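Local coordinates for ribonuclease S-F11 (Nicotiana alata, PDB 1IOO), which cleaves RNA as a secreted stylar glycoprotein of the RNase T2 family and is associated with gametophytic self-incompatibility, by which the plant rejects its own pollen, at residues Y132-Q135 and D136-A140; A13-C16 and Y17-C21; L70-E73 and Q74-R78. All coordinates share one frame; numbering follows the deposited sequence.

Interaction 1 of 3, residues Y132-Q135 and D136-A140; sequences YTFQ and DIFDA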
# COMPACT_ATOMS: atom_id res chain seq x y z
N TYR A 132 -12.35 -7.16 14.29
CA TYR A 132 -11.77 -6.44 15.40
C TYR A 132 -12.12 -4.97 15.35
O TYR A 132 -12.49 -4.46 14.29
CB TYR A 132 -10.25 -6.59 15.35
CG TYR A 132 -9.82 -8.03 15.16
CD1 TYR A 132 -9.79 -8.61 13.90
CD2 TYR A 132 -9.48 -8.81 16.26
CE1 TYR A 132 -9.44 -9.95 13.73
CE2 TYR A 132 -9.13 -10.15 16.11
CZ TYR A 132 -9.11 -10.71 14.84
OH TYR A 132 -8.76 -12.03 14.68
N THR A 133 -12.00 -4.29 16.48
CA THR A 133 -12.30 -2.87 16.50
C THR A 133 -11.24 -2.09 15.74
O THR A 133 -10.09 -2.52 15.65
CB THR A 133 -12.36 -2.30 17.95
OG1 THR A 133 -11.08 -2.41 18.58
CG2 THR A 133 -13.40 -3.05 18.76
N PHE A 134 -11.64 -0.96 15.19
CA PHE A 134 -10.71 -0.12 14.47
C PHE A 134 -9.52 0.26 15.35
O PHE A 134 -8.37 0.20 14.92
CB PHE A 134 -11.41 1.16 14.00
CG PHE A 134 -10.48 2.18 13.41
CD1 PHE A 134 -10.17 2.16 12.06
CD2 PHE A 134 -9.90 3.14 14.23
CE1 PHE A 134 -9.29 3.09 11.53
CE2 PHE A 134 -9.01 4.07 13.71
CZ PHE A 134 -8.71 4.05 12.35
N GLN A 135 -9.82 0.63 16.59
CA GLN A 135 -8.79 1.07 17.53
C GLN A 135 -7.76 -0.01 17.79
O GLN A 135 -6.57 0.28 17.89
CB GLN A 135 -9.43 1.51 18.86
CG GLN A 135 -8.49 2.32 19.73
CD GLN A 135 -8.06 3.62 19.06
OE1 GLN A 135 -8.90 4.39 18.59
NE2 GLN A 135 -6.75 3.87 19.02
N ASP A 136 -8.21 -1.26 17.93
CA ASP A 136 -7.27 -2.36 18.17
C ASP A 136 -6.33 -2.55 16.98
O ASP A 136 -5.13 -2.76 17.16
CB ASP A 136 -8.03 -3.66 18.46
CG ASP A 136 -8.58 -3.71 19.88
OD1 ASP A 136 -8.26 -2.80 20.67
OD2 ASP A 136 -9.32 -4.66 20.20
N ILE A 137 -6.88 -2.47 15.77
CA ILE A 137 -6.06 -2.59 14.58
C ILE A 137 -5.08 -1.41 14.49
O ILE A 137 -3.88 -1.60 14.29
CB ILE A 137 -6.94 -2.61 13.30
CG1 ILE A 137 -7.79 -3.89 13.30
CG2 ILE A 137 -6.07 -2.56 12.05
CD1 ILE A 137 -8.88 -3.89 12.25
N PHE A 138 -5.61 -0.20 14.67
CA PHE A 138 -4.82 1.02 14.64
C PHE A 138 -3.66 0.94 15.65
O PHE A 138 -2.50 1.18 15.30
CB PHE A 138 -5.73 2.21 14.97
CG PHE A 138 -5.02 3.53 15.00
CD1 PHE A 138 -5.01 4.36 13.88
CD2 PHE A 138 -4.39 3.97 16.16
CE1 PHE A 138 -4.37 5.60 13.92
CE2 PHE A 138 -3.76 5.21 16.20
CZ PHE A 138 -3.75 6.02 15.08
N ASP A 139 -3.98 0.61 16.90
CA ASP A 139 -2.96 0.52 17.95
C ASP A 139 -1.86 -0.48 17.59
O ASP A 139 -0.67 -0.20 17.79
CB ASP A 139 -3.60 0.12 19.28
CG ASP A 139 -4.40 1.25 19.92
OD1 ASP A 139 -4.28 2.41 19.46
OD2 ASP A 139 -5.14 0.97 20.89
N ALA A 140 -2.24 -1.64 17.08
CA ALA A 140 -1.28 -2.67 16.71
C ALA A 140 -0.30 -2.16 15.65
O ALA A 140 0.92 -2.32 15.77
CB ALA A 140 -2.00 -3.91 16.21
O HOH W 1 -11.29 -6.03 18.72
O HOH W 2 -11.20 -1.38 21.17
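Gln-135 and Asp-139, one turn apart, are tied by a side-chain bond: Gln-135 NE2 donates to Asp-139 OD1 at 2.9 Å. The chain of Gln-135 bends at chi2 (62°), which brings its amide back over the turn. Asp-139 OD1 lies close to the amide plane of Gln-135, yet NE2 sits above the carboxylate plane. This is the first turn of helix 134-145, and Thr-133 is its N-cap: Thr-133 OG1 accepts from Asp-136 N at 3.2 Å. With chi1 at 64°, OG1 stands between its own backbone N and carbonyl carbon, facing that amide. A water bridges Thr-133 N and Asp-136 OD2, adding a second polar link at the helix start. The i to i+4 bonds begin with Ile-137 N to Thr-133 O and continue with the straighter, shorter Phe-138 N to Phe-134 O (2.8 Å).

On another side of the helix the contacts are mostly apolar, besides a cation-pi contact of Lys-188 with Phe-134. Phe-134 and Phe-138 meet obliquely, planes at 31°, and Phe-134 and Ile-137 both pack on Ile-151 of strand 150-154. Where strand 130-132 runs into the helix, Tyr-132 CB lies 4.2 Å from Ile-137 CG1.

Interaction 2 of 3, residues A13-C16 and Y17-C21; sequences ASFC and YANHC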
# COMPACT_ATOMS: atom_id res chain seq x y z
N ALA A 13 -6.35 -10.76 0.14
CA ALA A 13 -7.64 -11.42 0.30
C ALA A 13 -8.78 -10.43 0.14
O ALA A 13 -9.80 -10.74 -0.48
CB ALA A 13 -7.70 -12.11 1.64
N SER A 14 -8.62 -9.24 0.70
CA SER A 14 -9.65 -8.22 0.60
C SER A 14 -9.69 -7.62 -0.81
O SER A 14 -10.76 -7.45 -1.39
CB SER A 14 -9.41 -7.11 1.63
OG SER A 14 -10.46 -6.16 1.61
N PHE A 15 -8.52 -7.31 -1.36
CA PHE A 15 -8.46 -6.73 -2.69
C PHE A 15 -9.13 -7.63 -3.72
O PHE A 15 -9.87 -7.15 -4.58
CB PHE A 15 -7.01 -6.49 -3.11
CG PHE A 15 -6.89 -5.84 -4.46
CD1 PHE A 15 -6.86 -4.45 -4.58
CD2 PHE A 15 -6.84 -6.61 -5.62
CE1 PHE A 15 -6.79 -3.84 -5.83
CE2 PHE A 15 -6.78 -6.02 -6.87
CZ PHE A 15 -6.76 -4.63 -6.98
N CYS A 16 -8.89 -8.93 -3.63
CA CYS A 16 -9.43 -9.87 -4.61
C CYS A 16 -10.90 -10.19 -4.35
O CYS A 16 -11.55 -10.84 -5.18
CB CYS A 16 -8.57 -11.12 -4.68
SG CYS A 16 -6.95 -10.72 -5.40
N TYR A 17 -11.42 -9.75 -3.21
CA TYR A 17 -12.83 -9.96 -2.92
C TYR A 17 -13.65 -8.78 -3.43
O TYR A 17 -14.81 -8.93 -3.80
CB TYR A 17 -13.05 -10.10 -1.41
CG TYR A 17 -14.37 -10.75 -1.05
CD1 TYR A 17 -14.56 -12.12 -1.23
CD2 TYR A 17 -15.43 -10.00 -0.54
CE1 TYR A 17 -15.77 -12.73 -0.92
CE2 TYR A 17 -16.65 -10.60 -0.22
CZ TYR A 17 -16.81 -11.97 -0.41
OH TYR A 17 -17.99 -12.58 -0.08
N ALA A 18 -13.02 -7.61 -3.48
CA ALA A 18 -13.69 -6.39 -3.93
C ALA A 18 -13.39 -6.09 -5.39
O ALA A 18 -14.05 -5.25 -6.01
CB ALA A 18 -13.25 -5.22 -3.06
N ASN A 19 -12.38 -6.76 -5.94
CA ASN A 19 -12.00 -6.55 -7.34
C ASN A 19 -11.73 -7.86 -8.04
O ASN A 19 -11.53 -8.89 -7.40
CB ASN A 19 -10.73 -5.69 -7.41
CG ASN A 19 -10.83 -4.41 -6.62
OD1 ASN A 19 -11.55 -3.48 -7.00
ND2 ASN A 19 -10.12 -4.34 -5.50
N HIS A 20 -11.72 -7.83 -9.37
CA HIS A 20 -11.41 -9.02 -10.13
C HIS A 20 -9.91 -9.22 -10.20
O HIS A 20 -9.18 -8.34 -10.67
CB HIS A 20 -11.97 -8.93 -11.55
CG HIS A 20 -11.58 -10.08 -12.41
ND1 HIS A 20 -11.99 -11.38 -12.15
CD2 HIS A 20 -10.77 -10.16 -13.49
CE1 HIS A 20 -11.44 -12.19 -13.03
NE2 HIS A 20 -10.69 -11.48 -13.85
N CYS A 21 -9.44 -10.37 -9.74
CA CYS A 21 -8.02 -10.67 -9.74
C CYS A 21 -7.68 -11.77 -10.74
O CYS A 21 -8.42 -12.73 -10.90
CB CYS A 21 -7.54 -11.13 -8.36
SG CYS A 21 -7.42 -9.79 -7.15
O HOH W 3 -11.00 -12.00 -7.96
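Three donors converge on Phe-15 O as the chain leaves the helix: the side-chain amide of Asn-19 makes the sound bond, and two backbone amides add only weak ones. Asn-19 ND2 reaches the oxygen at 3.0 Å, in the carbonyl plane and on a lone pair, although the oxygen is tilted from the plane of the amide itself. The weak bonds come from the backbone N of Asn-19 and that of Ala-18. One residue earlier, Ser-14 O takes two donors: Ala-18 N at 3.1 Å lies nearly in line with the carbonyl, whereas Tyr-17 N comes from above its plane.

Asn-19 ND2 also rests over a face of the Phe-15 ring, 3.3 Å above its plane and displaced toward the rim, with ND2 3.4 Å from CE1. Asn-19 CB makes a CH-pi contact with that ring. Ring and amide planes are 42° apart. Chi1 of Asn-19 (-53°) sets CG anti to the carbonyl carbon, turning the amide back toward the helix; ND2 also hydrogen-bonds to Tyr-164 OH of strand 162-170.

All of this is the C-terminal end of helix 12-18, where Asn-19 is the first residue to abandon helical backbone angles. The chain then swings round, and the disulfide Cys-16 to Cys-21 closes the exit loop with an SG-SG bond of 2.0 Å and a chi3 of -89°. Cys-21 SG lies at the edge of the Phe-15 ring, in its plane, 3.6 Å from CD2: a sulfur-aromatic contact. One water links Cys-16 O, to which it donates, and Cys-21 N, from which it accepts at 2.9 Å.

Interaction 3 of 3, residues L70-E73 and Q74-R78; sequences LKFE and QDYGR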
# COMPACT_ATOMS: atom_id res chain seq x y z
N LEU A 70 -2.08 -7.75 -9.05
CA LEU A 70 -3.16 -8.70 -8.85
C LEU A 70 -4.22 -8.72 -9.95
O LEU A 70 -4.86 -9.75 -10.16
CB LEU A 70 -3.83 -8.42 -7.50
CG LEU A 70 -2.90 -8.52 -6.29
CD1 LEU A 70 -3.63 -8.04 -5.05
CD2 LEU A 70 -2.43 -9.96 -6.13
N LYS A 71 -4.41 -7.61 -10.65
CA LYS A 71 -5.48 -7.54 -11.66
C LYS A 71 -5.08 -8.14 -13.01
O LYS A 71 -5.94 -8.30 -13.88
CB LYS A 71 -5.91 -6.09 -11.86
CG LYS A 71 -6.64 -5.49 -10.67
CD LYS A 71 -6.41 -3.99 -10.56
CE LYS A 71 -6.92 -3.22 -11.75
NZ LYS A 71 -6.67 -1.75 -11.58
N PHE A 72 -3.82 -8.48 -13.19
CA PHE A 72 -3.38 -8.99 -14.49
C PHE A 72 -2.69 -10.33 -14.40
O PHE A 72 -2.12 -10.69 -13.37
CB PHE A 72 -2.41 -7.99 -15.15
CG PHE A 72 -2.99 -6.62 -15.35
CD1 PHE A 72 -2.96 -5.67 -14.33
CD2 PHE A 72 -3.59 -6.29 -16.56
CE1 PHE A 72 -3.52 -4.41 -14.52
CE2 PHE A 72 -4.15 -5.04 -16.76
CZ PHE A 72 -4.12 -4.10 -15.74
N GLU A 73 -2.77 -11.08 -15.49
CA GLU A 73 -2.08 -12.35 -15.60
C GLU A 73 -0.59 -12.13 -15.36
O GLU A 73 -0.07 -11.04 -15.62
CB GLU A 73 -2.28 -12.93 -17.00
CG GLU A 73 -3.71 -13.33 -17.36
CD GLU A 73 -4.52 -12.21 -18.03
OE1 GLU A 73 -5.43 -12.55 -18.82
OE2 GLU A 73 -4.26 -11.02 -17.78
N GLN A 74 0.09 -13.15 -14.85
CA GLN A 74 1.52 -13.03 -14.56
C GLN A 74 2.34 -12.64 -15.79
O GLN A 74 3.20 -11.77 -15.71
CB GLN A 74 2.05 -14.34 -13.97
CG GLN A 74 3.53 -14.27 -13.63
CD GLN A 74 3.97 -15.42 -12.76
OE1 GLN A 74 3.33 -16.47 -12.71
NE2 GLN A 74 5.09 -15.23 -12.06
N ASP A 75 2.09 -13.28 -16.93
CA ASP A 75 2.86 -12.98 -18.14
C ASP A 75 2.68 -11.53 -18.56
O ASP A 75 3.66 -10.81 -18.76
CB ASP A 75 2.48 -13.93 -19.28
CG ASP A 75 3.34 -13.71 -20.52
OD1 ASP A 75 4.54 -13.40 -20.37
OD2 ASP A 75 2.82 -13.87 -21.64
N TYR A 76 1.43 -11.09 -18.68
CA TYR A 76 1.17 -9.70 -19.06
C TYR A 76 1.75 -8.73 -18.03
O TYR A 76 2.33 -7.71 -18.38
CB TYR A 76 -0.34 -9.46 -19.20
CG TYR A 76 -0.64 -8.13 -19.84
CD1 TYR A 76 -0.60 -7.98 -21.23
CD2 TYR A 76 -0.91 -7.00 -19.06
CE1 TYR A 76 -0.80 -6.75 -21.83
CE2 TYR A 76 -1.11 -5.75 -19.66
CZ TYR A 76 -1.06 -5.64 -21.04
OH TYR A 76 -1.23 -4.41 -21.64
N GLY A 77 1.58 -9.06 -16.76
CA GLY A 77 2.10 -8.21 -15.71
C GLY A 77 3.61 -8.03 -15.80
O GLY A 77 4.11 -6.91 -15.70
N ARG A 78 4.33 -9.13 -16.00
CA ARG A 78 5.79 -9.10 -16.06
C ARG A 78 6.30 -8.44 -17.33
O ARG A 78 7.35 -7.79 -17.33
CB ARG A 78 6.35 -10.52 -15.98
CG ARG A 78 6.23 -11.18 -14.62
CD ARG A 78 6.76 -12.61 -14.68
NE ARG A 78 8.17 -12.63 -15.03
CZ ARG A 78 9.16 -12.51 -14.15
NH1 ARG A 78 8.89 -12.37 -12.86
NH2 ARG A 78 10.43 -12.51 -14.56
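Phe-72 and Tyr-76 bring their rings alongside each other, with CD2 of Phe-72 3.7 Å from CD2 of Tyr-76. The planes are close to parallel, 25° apart, but displaced so that little of one ring lies over the other; the centroids stand 5.8 Å apart. This is contact through neighbouring rims, not a full stack. In Tyr-76 a chi1 of -169° holds CG anti to the backbone N and sends the ring back along the side where Phe-72 lies. The Tyr-76 ring is exposed even though it touches Phe-72.

The tight part is the backbone from which the two side chains spring. Glu-73, at the N-cap position of helix 74-80, gives its carbonyl to the first turn: Gly-77 N donates to Glu-73 O at 2.8 Å. Gly-77 is buried and faces Phe-72 at the start of the helix, where Phe-72 CB comes within 4.4 Å of Gly-77 N.

Looser by far are the side chains of Glu-73 and Gln-74, both exposed. The Glu-73 carboxylate approaches Tyr-76 only distantly, OE2 lying 4.5 Å from CB.

In the fold, this is the entry from the loop after helix 57-66 into helix 74-80. Phe-72 and Tyr-76 both lean on Pro-82 at the start of helix 82-92, while the extended Gln-74 side chain reaches Asp-64 of helix 57-66.

How the interactions relate
Interactions 2 and 3 are neighbours in space, with centres 15 Å apart, and they touch directly: Phe-15 CD2 lies 3.6 Å from Leu-70 CD1, and Cys-21 CB 3.5 Å from Leu-70 O. Leu-70 is, by similarity, part of the site for the RNA 3'-phosphate, so the joined pair probably borders the RNA-binding site. In keeping with this, the side chain of Phe-15 is about 5 Å from that of His-32, the proton donor, while that of Phe-72 is about 10 Å from it. Interaction 1 stands apart from the annotated sites, its centre 22 Å from that of interaction 2 and 33 Å from that of interaction 3, across the chain's centre from the latter.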